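Local coordinates for adhesin competence repressor (Streptococcus pyogenes serotype M3, PDB 5JLU), which represses transcription as a zinc-responsive regulator of the MarR family, binding DNA through a winged helix-turn-helix as a dimer, at the interface of chains A and B. Residues are numbered along the deposited sequence; one frame, centred on the assembly and turned at random. Chains: chain A/B, Adhesin competence repressor.

The interface of chains A and B. Residues chain A 18, 141, 144-145, 148; chain B 14, 17-18, 122.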
# COMPACT_ATOMS: atom_id res chain seq x y z
N ILE A 18 -3.55 3.93 2.78
CA ILE A 18 -3.48 2.51 2.32
C ILE A 18 -2.15 1.89 2.68
O ILE A 18 -2.11 0.80 3.21
CB ILE A 18 -3.76 2.34 0.82
CG1 ILE A 18 -5.25 2.60 0.55
CG2 ILE A 18 -3.35 0.95 0.29
CD1 ILE A 18 -5.49 3.00 -0.88
N VAL A 141 -11.73 5.97 -10.94
CA VAL A 141 -10.91 4.84 -10.47
C VAL A 141 -10.19 4.20 -11.61
O VAL A 141 -9.05 3.75 -11.43
CB VAL A 141 -11.65 3.77 -9.61
CG1 VAL A 141 -12.35 4.42 -8.45
CG2 VAL A 141 -12.61 2.94 -10.39
N PHE A 144 -7.15 6.52 -12.56
CA PHE A 144 -6.22 6.48 -11.46
C PHE A 144 -5.43 5.18 -11.52
O PHE A 144 -4.22 5.20 -11.44
CB PHE A 144 -6.98 6.64 -10.15
CG PHE A 144 -6.14 6.87 -8.96
CD1 PHE A 144 -4.82 7.25 -9.04
CD2 PHE A 144 -6.68 6.73 -7.73
CE1 PHE A 144 -4.08 7.48 -7.90
CE2 PHE A 144 -5.93 6.93 -6.59
CZ PHE A 144 -4.64 7.32 -6.67
N ALA A 145 -6.13 4.07 -11.66
CA ALA A 145 -5.50 2.74 -11.71
C ALA A 145 -4.53 2.67 -12.88
O ALA A 145 -3.46 2.18 -12.68
CB ALA A 145 -6.54 1.63 -11.82
N LEU A 148 -1.39 4.81 -11.81
CA LEU A 148 -0.65 4.02 -10.78
C LEU A 148 0.01 2.73 -11.26
O LEU A 148 0.98 2.29 -10.64
CB LEU A 148 -1.55 3.64 -9.61
CG LEU A 148 -1.76 4.77 -8.62
CD1 LEU A 148 -2.77 4.27 -7.60
CD2 LEU A 148 -0.48 5.28 -7.94
N LEU B 14 -7.62 -1.47 -7.26
CA LEU B 14 -6.89 -0.23 -7.06
C LEU B 14 -6.05 -0.36 -5.81
O LEU B 14 -4.87 -0.10 -5.84
CB LEU B 14 -7.83 0.96 -6.99
CG LEU B 14 -7.19 2.33 -6.79
CD1 LEU B 14 -6.27 2.72 -7.93
CD2 LEU B 14 -8.32 3.32 -6.66
N THR B 17 -3.04 -2.71 -6.55
CA THR B 17 -2.00 -2.15 -7.39
C THR B 17 -1.19 -1.15 -6.58
O THR B 17 0.07 -1.16 -6.66
CB THR B 17 -2.43 -1.61 -8.80
OG1 THR B 17 -2.42 -0.20 -8.83
CG2 THR B 17 -3.67 -2.14 -9.26
N ILE B 18 -1.82 -0.41 -5.69
CA ILE B 18 -1.01 0.43 -4.75
C ILE B 18 -0.10 -0.42 -3.90
O ILE B 18 1.07 -0.12 -3.77
CB ILE B 18 -1.87 1.35 -3.87
CG1 ILE B 18 -2.48 2.47 -4.73
CG2 ILE B 18 -1.08 1.95 -2.69
CD1 ILE B 18 -3.72 3.04 -4.10
N TYR B 122 -1.04 13.41 -9.82
CA TYR B 122 -2.45 13.46 -9.44
C TYR B 122 -3.11 14.72 -10.10
O TYR B 122 -4.24 14.64 -10.60
CB TYR B 122 -2.56 13.49 -7.94
CG TYR B 122 -1.97 12.28 -7.21
CD1 TYR B 122 -2.03 11.00 -7.73
CD2 TYR B 122 -1.40 12.44 -5.99
CE1 TYR B 122 -1.48 9.91 -7.07
CE2 TYR B 122 -0.86 11.36 -5.30
CZ TYR B 122 -0.94 10.09 -5.85
OH TYR B 122 -0.47 9.02 -5.16
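In the helical dimerisation region typical of MarR proteins, the N-terminal helix 7-23 of chain B packs against the C-terminal helix 131-149 of chain A, and B:Leu14 and A:Leu148 meet at the middle of this apolar patch. With CG anti to the backbone N (chi1 -180°), B:Leu14 extends toward chain A and its two methyls divide the work. CD1 lies 3.8 Å from A:Leu148 CD1 and 3.9 Å from A:Ala145 CA, a contact that the short alanine side chain would permit; CD2 approaches A:Phe144 CD2 at 3.9 Å, the side chains crossing at about a right angle. The same A:Leu148 CD1 methyl also lies 3.4 Å above the ring plane of A:Phe144, offset toward the rim, and is wedged against B:Ile18 CG1 at 3.4 Å, a tight fit for two carbons. A:Phe144 CE1, at the outer part of the ring, meets B:Tyr122 CE1 of helix 105-127 at 3.7 Å; the ring planes are nearly perpendicular, about 83° apart, so the two rings do not stack face to face. At the two-fold axis A:Ile18 and B:Ile18 cross nearly at right angles, their CD1 methyls 3.7 Å apart and their CG2 methyls 3.9 Å apart. Because every such contact recurs with the chains exchanged, the patch and its twin form interlocking hydrophobic packing that joins the subunits and would help set the spacing of the two DNA-binding lobes.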